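Local coordinates for inositol monophosphatase family protein (Staphylococcus aureus subsp. aureus MSSA476, PDB 4I3Y) that probably hydrolyses inositol monophosphates to inositol and phosphate in a magnesium-dependent reaction that lithium inhibits, at residues I34-T39 and L102-Q106; A161-N166 and Q202-I207; T174-L178 and V257-L261. All blocks are in the same frame, centred on the assembly; numbering follows the deposited sequence.

Interaction 1. Residues I34-T39 and L102-Q106; sequences IMEMTT and LVKQQ
Ile-34 and Met-37, at the C-terminal end of helix 12-35 and just beyond it, reach across to the short helix that ends at Gln-105. Ile-34 touches with both its branches. Its CD1 lies 3.4 Å from CD1 of Leu-102, where the two side chains cross at an angle, tighter than usual for two methyls, while its CG2 lies 3.6 Å from NE2 of Gln-106, the two side chains running past one another in opposite senses. Met-37 continues the contact toward Val-103. Its SD sits 4.2 Å from CG of Leu-102, and the terminal methyl CE turns in to rest 4.0 Å from CA of Val-103, so that the thioether lies against helix backbone as much as against side chains. Thr-39 closes the row, its OG1 3.9 Å from CG2 of Val-103.

In Met-37, CG stands opposite the backbone N (chi1 -177°) and the chain stays extended until it bends at its last torsion (chi3 67°), which brings CE onto the helix. The turn carrying Met-37 is fixed by its own N, bonded to O of Ile-34 at 3.1 Å. On the other side N of Gln-106 bonds to O of Leu-102, closing the last turn before Gln-106 leaves the helix with positive phi.

The contact is a mostly apolar surface patch whose deeper side is Leu-102, about 9 Å by its side chain from a bound magnesium ion. Helix 99-105 follows strand 89-97, which supplies the magnesium ligands Asp-94 and Ile-96, so the contact lies close to the metal site. Tyr-109 packs on both Ile-34 and Leu-102. Thr-50, on strand 48-50, touches Thr-39, Leu-102 and Val-103, so the end of helix 12-35, the two-stranded hairpin 39-50 and helix 99-105 converge here.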
loop_
_atom_site.group_PDB
_atom_site.type_symbol
_atom_site.label_atom_id
_atom_site.label_comp_id
_atom_site.label_asym_id
_atom_site.label_seq_id
_atom_site.Cartn_x
_atom_site.Cartn_y
_atom_site.Cartn_z
ATOM N N ILE A 34 -19.503 7.878 -3.129
ATOM C CA ILE A 34 -19.074 6.858 -2.212
ATOM C C ILE A 34 -20.155 6.601 -1.184
ATOM O O ILE A 34 -20.479 5.458 -0.963
ATOM C CB ILE A 34 -17.791 7.234 -1.480
ATOM C CG1 ILE A 34 -16.710 7.535 -2.521
ATOM C CG2 ILE A 34 -17.424 6.128 -0.484
ATOM C CD1 ILE A 34 -15.571 6.579 -2.590
ATOM N N MET A 35 -20.712 7.648 -0.559
ATOM C CA MET A 35 -21.812 7.428 0.388
ATOM C C MET A 35 -22.942 6.574 -0.200
ATOM O O MET A 35 -23.550 5.821 0.519
ATOM C CB MET A 35 -22.383 8.749 0.952
ATOM C CG MET A 35 -21.415 9.552 1.831
ATOM S SD MET A 35 -21.983 11.179 2.468
ATOM C CE MET A 35 -22.096 12.278 1.053
ATOM N N GLU A 36 -23.208 6.679 -1.502
ATOM C CA GLU A 36 -24.293 5.927 -2.132
ATOM C C GLU A 36 -23.771 4.877 -3.131
ATOM O O GLU A 36 -24.384 4.612 -4.162
ATOM C CB GLU A 36 -25.305 6.904 -2.776
ATOM C CG GLU A 36 -24.738 7.758 -3.912
ATOM C CD GLU A 36 -25.643 8.926 -4.337
ATOM O OE1 GLU A 36 -25.447 9.467 -5.456
ATOM O OE2 GLU A 36 -26.540 9.312 -3.552
ATOM N N MET A 37 -22.631 4.270 -2.802
ATOM C CA MET A 37 -21.968 3.347 -3.693
ATOM C C MET A 37 -22.810 2.095 -3.949
ATOM O O MET A 37 -23.405 1.494 -3.056
ATOM C CB MET A 37 -20.592 2.978 -3.152
ATOM C CG MET A 37 -19.803 2.067 -4.048
ATOM S SD MET A 37 -18.054 2.054 -3.578
ATOM C CE MET A 37 -18.001 1.274 -1.976
ATOM N N THR A 38 -22.827 1.735 -5.221
ATOM C CA THR A 38 -23.508 0.616 -5.731
ATOM C C THR A 38 -22.515 -0.128 -6.682
ATOM O O THR A 38 -21.683 0.496 -7.382
ATOM C CB THR A 38 -24.800 1.125 -6.453
ATOM O OG1 THR A 38 -25.477 0.011 -6.961
ATOM C CG2 THR A 38 -24.534 2.029 -7.631
ATOM N N THR A 39 -22.555 -1.455 -6.667
ATOM C CA THR A 39 -21.560 -2.256 -7.377
ATOM C C THR A 39 -22.206 -3.170 -8.388
ATOM O O THR A 39 -23.240 -3.731 -8.102
ATOM C CB THR A 39 -20.766 -3.116 -6.392
ATOM O OG1 THR A 39 -19.981 -2.242 -5.580
ATOM C CG2 THR A 39 -19.849 -4.060 -7.146
ATOM N N LEU A 102 -11.144 0.512 -4.236
ATOM C CA LEU A 102 -12.272 1.438 -3.888
ATOM C C LEU A 102 -13.378 0.765 -3.088
ATOM O O LEU A 102 -13.812 1.290 -2.043
ATOM C CB LEU A 102 -12.855 2.091 -5.175
ATOM C CG LEU A 102 -14.190 2.839 -5.022
ATOM C CD1 LEU A 102 -14.032 3.951 -4.033
ATOM C CD2 LEU A 102 -14.785 3.346 -6.321
ATOM N N VAL A 103 -13.840 -0.406 -3.560
ATOM C CA VAL A 103 -14.983 -1.098 -2.974
ATOM C C VAL A 103 -14.604 -1.662 -1.622
ATOM O O VAL A 103 -15.336 -1.472 -0.639
ATOM C CB VAL A 103 -15.514 -2.244 -3.930
ATOM C CG1 VAL A 103 -16.510 -3.173 -3.240
ATOM C CG2 VAL A 103 -16.159 -1.676 -5.183
ATOM N N LYS A 104 -13.490 -2.412 -1.572
ATOM C CA LYS A 104 -13.062 -3.068 -0.315
ATOM C C LYS A 104 -12.428 -2.109 0.697
ATOM O O LYS A 104 -12.486 -2.349 1.901
ATOM C CB LYS A 104 -12.100 -4.243 -0.598
ATOM C CG LYS A 104 -12.696 -5.344 -1.467
ATOM C CD LYS A 104 -13.914 -6.012 -0.811
ATOM C CE LYS A 104 -14.716 -6.851 -1.842
ATOM N NZ LYS A 104 -15.772 -7.670 -1.165
ATOM N N GLN A 105 -11.783 -1.033 0.239
ATOM C CA GLN A 105 -10.982 -0.287 1.173
ATOM C C GLN A 105 -11.254 1.200 1.203
ATOM O O GLN A 105 -10.801 1.903 2.153
ATOM C CB GLN A 105 -9.488 -0.485 0.872
ATOM C CG GLN A 105 -8.981 -1.954 0.760
ATOM C CD GLN A 105 -7.439 -1.943 0.776
ATOM O OE1 GLN A 105 -6.760 -2.228 -0.255
ATOM N NE2 GLN A 105 -6.881 -1.515 1.903
ATOM N N GLN A 106 -11.879 1.719 0.145
ATOM C CA GLN A 106 -11.967 3.179 -0.046
ATOM C C GLN A 106 -10.614 3.866 0.058
ATOM O O GLN A 106 -10.509 4.989 0.529
ATOM C CB GLN A 106 -12.967 3.814 0.919
ATOM C CG GLN A 106 -14.375 3.543 0.477
ATOM C CD GLN A 106 -15.198 2.984 1.567
ATOM O OE1 GLN A 106 -14.703 2.188 2.404
ATOM N NE2 GLN A 106 -16.487 3.365 1.581
#

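Interaction 2. Residues A161-N166 and Q202-I207; sequences AIISFN and QFGAHI
Ala-161 sets its CB 3.7 Å from CA of Gly-204. Ile-162 accepts at its O from N of Gly-204 at 2.8 Å, and its N is linked through a water to O of Gln-202. The CG2 branch of Ile-162 lies 3.6 Å from CD1 of the Phe-203 ring. Ile-163 points its side chain to the same face as Ala-205. Ser-164 forms the parallel bridge with His-206: its N bonds to O of Ala-205, and Ile-207 N gives a straighter bond to Ser-164 O (2.9 Å, 156°). Its CB lies 3.5 Å from CD2 of Phe-203. OG, roughly opposite the backbone N (chi1 152°), reaches ND1 of His-206, which donates to it at 2.9 Å, with OG lying 23° out of the imidazole plane; OG is also hydrogen-bonded to OD1 of Asp-194. Phe-165 rests CB on CB of Ile-207 at 3.8 Å, and a second water joins N of Asn-166 to O of Ile-207.

The weakly bonded strand 162-164 and its parallel neighbour 205-208 lie inside a five-stranded mixed sheet, between strands 184-185 and 246-249, with helix 172-181 over the Ile-163 and Phe-165 side and helix 191-200 over the Phe-203 and His-206 side.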
loop_
_atom_site.group_PDB
_atom_site.type_symbol
_atom_site.label_atom_id
_atom_site.label_comp_id
_atom_site.label_asym_id
_atom_site.label_seq_id
_atom_site.Cartn_x
_atom_site.Cartn_y
_atom_site.Cartn_z
ATOM N N ALA A 161 15.848 -3.479 -4.590
ATOM C CA ALA A 161 14.610 -2.739 -4.906
ATOM C C ALA A 161 13.372 -3.542 -4.584
ATOM O O ALA A 161 13.409 -4.767 -4.656
ATOM C CB ALA A 161 14.597 -2.328 -6.375
ATOM N N ILE A 162 12.284 -2.840 -4.240
ATOM C CA ILE A 162 11.016 -3.513 -3.973
ATOM C C ILE A 162 10.320 -3.730 -5.298
ATOM O O ILE A 162 10.318 -2.853 -6.124
ATOM C CB ILE A 162 10.107 -2.684 -3.004
ATOM C CG1 ILE A 162 10.765 -2.641 -1.615
ATOM C CG2 ILE A 162 8.680 -3.230 -2.970
ATOM C CD1 ILE A 162 10.115 -1.638 -0.669
ATOM N N ILE A 163 9.747 -4.899 -5.531
ATOM C CA ILE A 163 8.943 -5.000 -6.756
ATOM C C ILE A 163 7.519 -5.320 -6.483
ATOM O O ILE A 163 7.181 -5.808 -5.399
ATOM C CB ILE A 163 9.447 -6.014 -7.788
ATOM C CG1 ILE A 163 9.594 -7.410 -7.209
ATOM C CG2 ILE A 163 10.735 -5.523 -8.414
ATOM C CD1 ILE A 163 9.921 -8.310 -8.403
ATOM N N SER A 164 6.690 -5.061 -7.489
ATOM C CA SER A 164 5.262 -5.157 -7.346
ATOM C C SER A 164 4.657 -5.813 -8.585
ATOM O O SER A 164 5.024 -5.497 -9.753
ATOM C CB SER A 164 4.751 -3.718 -7.177
ATOM O OG SER A 164 3.438 -3.520 -7.627
ATOM N N PHE A 165 3.720 -6.729 -8.354
ATOM C CA PHE A 165 3.068 -7.440 -9.449
ATOM C C PHE A 165 1.976 -8.273 -8.816
ATOM O O PHE A 165 1.963 -8.446 -7.563
ATOM C CB PHE A 165 4.062 -8.338 -10.240
ATOM C CG PHE A 165 4.768 -9.382 -9.387
ATOM C CD1 PHE A 165 4.210 -10.654 -9.201
ATOM C CD2 PHE A 165 6.002 -9.110 -8.811
ATOM C CE1 PHE A 165 4.849 -11.616 -8.417
ATOM C CE2 PHE A 165 6.657 -10.068 -8.022
ATOM C CZ PHE A 165 6.058 -11.309 -7.805
ATOM N N ASN A 166 1.052 -8.747 -9.662
ATOM C CA ASN A 166 -0.055 -9.615 -9.221
ATOM C C ASN A 166 0.485 -11.043 -9.237
ATOM O O ASN A 166 0.689 -11.654 -10.298
ATOM C CB ASN A 166 -1.287 -9.432 -10.121
ATOM C CG ASN A 166 -2.459 -10.337 -9.729
ATOM O OD1 ASN A 166 -2.372 -11.149 -8.814
ATOM N ND2 ASN A 166 -3.568 -10.183 -10.426
ATOM N N GLN A 202 10.415 4.507 -5.239
ATOM C CA GLN A 202 10.021 3.632 -4.087
ATOM C C GLN A 202 9.979 2.117 -4.457
ATOM O O GLN A 202 10.369 1.289 -3.646
ATOM C CB GLN A 202 8.607 4.040 -3.550
ATOM C CG GLN A 202 8.538 5.531 -3.194
ATOM C CD GLN A 202 7.101 5.909 -2.890
ATOM O OE1 GLN A 202 6.247 5.832 -3.781
ATOM N NE2 GLN A 202 6.818 6.289 -1.643
ATOM N N PHE A 203 9.541 1.780 -5.675
ATOM C CA PHE A 203 9.620 0.414 -6.230
ATOM C C PHE A 203 10.620 0.434 -7.399
ATOM O O PHE A 203 10.735 1.453 -8.083
ATOM C CB PHE A 203 8.232 0.010 -6.802
ATOM C CG PHE A 203 7.149 -0.186 -5.755
ATOM C CD1 PHE A 203 7.450 -0.179 -4.411
ATOM C CD2 PHE A 203 5.845 -0.526 -6.156
ATOM C CE1 PHE A 203 6.427 -0.390 -3.443
ATOM C CE2 PHE A 203 4.839 -0.753 -5.234
ATOM C CZ PHE A 203 5.127 -0.666 -3.860
ATOM N N GLY A 204 11.322 -0.694 -7.605
ATOM C CA GLY A 204 12.153 -0.914 -8.793
ATOM C C GLY A 204 11.338 -1.125 -10.033
ATOM O O GLY A 204 11.741 -0.646 -11.109
ATOM N N ALA A 205 10.186 -1.791 -9.915
ATOM C CA ALA A 205 9.419 -2.150 -11.102
ATOM C C ALA A 205 8.019 -2.568 -10.700
ATOM O O ALA A 205 7.791 -2.948 -9.544
ATOM C CB ALA A 205 10.139 -3.257 -11.928
ATOM N N HIS A 206 7.073 -2.399 -11.636
ATOM C CA HIS A 206 5.715 -2.868 -11.495
ATOM C C HIS A 206 5.397 -3.625 -12.767
ATOM O O HIS A 206 5.680 -3.164 -13.898
ATOM C CB HIS A 206 4.650 -1.749 -11.289
ATOM C CG HIS A 206 3.231 -2.264 -11.325
ATOM N ND1 HIS A 206 2.739 -3.149 -10.389
ATOM C CD2 HIS A 206 2.187 -1.983 -12.151
ATOM C CE1 HIS A 206 1.481 -3.446 -10.673
ATOM N NE2 HIS A 206 1.121 -2.755 -11.742
ATOM N N ILE A 207 4.815 -4.794 -12.596
ATOM C CA ILE A 207 4.439 -5.620 -13.783
ATOM C C ILE A 207 2.942 -5.811 -13.759
ATOM O O ILE A 207 2.379 -6.061 -12.659
ATOM C CB ILE A 207 5.040 -7.034 -13.646
ATOM C CG1 ILE A 207 6.572 -6.965 -13.717
ATOM C CG2 ILE A 207 4.445 -8.008 -14.666
ATOM C CD1 ILE A 207 7.222 -8.154 -13.005
HETATM O O HOH W 1 12.512 -0.152 -3.899
HETATM O O HOH W 2 1.566 -9.247 -12.503
#

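Interaction 3. Residues T174-L178 and V257-L261; sequences TVQDL and VLKIL
Ile-260 and Leu-178 bury the most surface here, and each fits against the other's helix. CG2 of Ile-260 does most of the touching: it lies 3.6 Å from CB of Asp-177 and 3.8 Å from CD2 of Leu-178, so that it touches both of these successive residues. It gets there because CG2 stands opposite the backbone N, while the longer branch, beside that N (chi1 -66°), brings CD1 to 4.1 Å from the backbone O of Asp-177. Leu-178 answers with both methyls: CD2 also comes within 4.3 Å of CG1 of Val-257, and CD1 meets CD2 of Leu-261 at 4.1 Å, so the leucine touches three residues of helix 254-262. OG1 of Thr-174 is buried near Leu-261 with no polar partner in the model.

The segments 174-178 and 257-261 run roughly antiparallel, at 154° between their directions, with a closest axis approach of 9.8 Å, and the interface is apolar packing. Both helices lie over the five-stranded sheet: Leu-178 packs on Ile-163 and Phe-165 at strand 162-164, Val-257 and Leu-261 rest on Ile-207 of strand 205-208, and Val-257 also on Ile-247 of strand 246-249.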
loop_
_atom_site.group_PDB
_atom_site.type_symbol
_atom_site.label_atom_id
_atom_site.label_comp_id
_atom_site.label_asym_id
_atom_site.label_seq_id
_atom_site.Cartn_x
_atom_site.Cartn_y
_atom_site.Cartn_z
ATOM N N THR A 174 8.011 -18.651 -11.362
ATOM C CA THR A 174 8.442 -17.297 -11.714
ATOM C C THR A 174 8.141 -16.258 -10.651
ATOM O O THR A 174 8.973 -15.412 -10.356
ATOM C CB THR A 174 8.238 -16.871 -13.209
ATOM O OG1 THR A 174 7.993 -15.465 -13.328
ATOM C CG2 THR A 174 7.271 -17.676 -13.984
ATOM N N VAL A 175 7.025 -16.427 -9.955
ATOM C CA VAL A 175 6.821 -15.618 -8.740
ATOM C C VAL A 175 7.985 -15.795 -7.733
ATOM O O VAL A 175 8.562 -14.831 -7.212
ATOM C CB VAL A 175 5.483 -15.983 -8.067
ATOM C CG1 VAL A 175 5.376 -15.235 -6.730
ATOM C CG2 VAL A 175 4.308 -15.605 -8.982
ATOM N N GLN A 176 8.338 -17.043 -7.457
ATOM C CA GLN A 176 9.481 -17.321 -6.565
ATOM C C GLN A 176 10.784 -16.654 -7.073
ATOM O O GLN A 176 11.536 -16.009 -6.293
ATOM C CB GLN A 176 9.609 -18.832 -6.318
ATOM C CG GLN A 176 10.619 -19.231 -5.206
ATOM C CD GLN A 176 10.251 -18.727 -3.817
ATOM O OE1 GLN A 176 10.909 -17.835 -3.287
ATOM N NE2 GLN A 176 9.225 -19.278 -3.226
ATOM N N ASP A 177 11.037 -16.711 -8.379
ATOM C CA ASP A 177 12.273 -16.142 -8.895
ATOM C C ASP A 177 12.304 -14.632 -8.722
ATOM O O ASP A 177 13.388 -14.063 -8.459
ATOM C CB ASP A 177 12.566 -16.524 -10.346
ATOM C CG ASP A 177 12.786 -18.025 -10.518
ATOM O OD1 ASP A 177 13.194 -18.678 -9.524
ATOM O OD2 ASP A 177 12.516 -18.543 -11.652
ATOM N N LEU A 178 11.138 -13.991 -8.856
ATOM C CA LEU A 178 11.041 -12.527 -8.685
ATOM C C LEU A 178 11.253 -12.161 -7.206
ATOM O O LEU A 178 11.974 -11.195 -6.892
ATOM C CB LEU A 178 9.668 -12.045 -9.192
ATOM C CG LEU A 178 9.410 -12.147 -10.712
ATOM C CD1 LEU A 178 7.931 -11.977 -11.050
ATOM C CD2 LEU A 178 10.207 -11.066 -11.403
ATOM N N VAL A 257 14.576 -7.983 -14.683
ATOM C CA VAL A 257 13.196 -8.414 -14.434
ATOM C C VAL A 257 12.641 -9.127 -15.640
ATOM O O VAL A 257 11.927 -10.109 -15.510
ATOM C CB VAL A 257 12.268 -7.215 -14.084
ATOM C CG1 VAL A 257 10.838 -7.714 -13.953
ATOM C CG2 VAL A 257 12.723 -6.559 -12.755
ATOM N N LEU A 258 12.930 -8.592 -16.841
ATOM C CA LEU A 258 12.395 -9.201 -18.068
ATOM C C LEU A 258 13.001 -10.576 -18.299
ATOM O O LEU A 258 12.326 -11.513 -18.808
ATOM C CB LEU A 258 12.714 -8.353 -19.323
ATOM C CG LEU A 258 11.877 -7.098 -19.558
ATOM C CD1 LEU A 258 12.112 -6.561 -20.991
ATOM C CD2 LEU A 258 10.409 -7.424 -19.387
ATOM N N LYS A 259 14.277 -10.703 -17.977
ATOM C CA LYS A 259 14.915 -11.994 -18.189
ATOM C C LYS A 259 14.350 -13.048 -17.195
ATOM O O LYS A 259 14.045 -14.167 -17.596
ATOM C CB LYS A 259 16.440 -11.875 -18.227
ATOM C CG LYS A 259 17.087 -12.032 -16.880
ATOM C CD LYS A 259 18.263 -13.030 -16.917
ATOM C CE LYS A 259 19.302 -12.666 -15.830
ATOM N NZ LYS A 259 18.631 -12.469 -14.510
ATOM N N ILE A 260 14.144 -12.678 -15.931
ATOM C CA ILE A 260 13.391 -13.568 -14.986
ATOM C C ILE A 260 11.991 -13.966 -15.503
ATOM O O ILE A 260 11.567 -15.117 -15.405
ATOM C CB ILE A 260 13.250 -12.957 -13.584
ATOM C CG1 ILE A 260 14.600 -12.849 -12.916
ATOM C CG2 ILE A 260 12.405 -13.834 -12.673
ATOM C CD1 ILE A 260 14.590 -11.904 -11.713
ATOM N N LEU A 261 11.220 -13.003 -16.000
ATOM C CA LEU A 261 9.872 -13.308 -16.459
ATOM C C LEU A 261 9.888 -14.307 -17.626
ATOM O O LEU A 261 8.933 -15.064 -17.811
ATOM C CB LEU A 261 9.156 -12.008 -16.945
ATOM C CG LEU A 261 8.596 -11.076 -15.867
ATOM C CD1 LEU A 261 8.279 -9.706 -16.478
ATOM C CD2 LEU A 261 7.400 -11.673 -15.141
#

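How the interactions relate
Interactions 2 and 3 belong to the same five-stranded sheet and the helices laid on it, whereas interaction 1 sits apart near the surface, its centre 27 Å from that of interaction 2. The strand pairing of interaction 2 is buried and held mainly by backbone hydrogen bonds, with a serine-histidine bond and two waters added; interaction 3 is the helix pair laid on it and relies on apolar side chains. They join directly through Leu-178 and Ile-207. Interaction 1 is also largely apolar, but loop and helix ends supply it. Segment 102-106 reaches interaction 2 of the second subunit: Lys-104 packs on Ile-162 and Gln-105 on Phe-203 of that subunit.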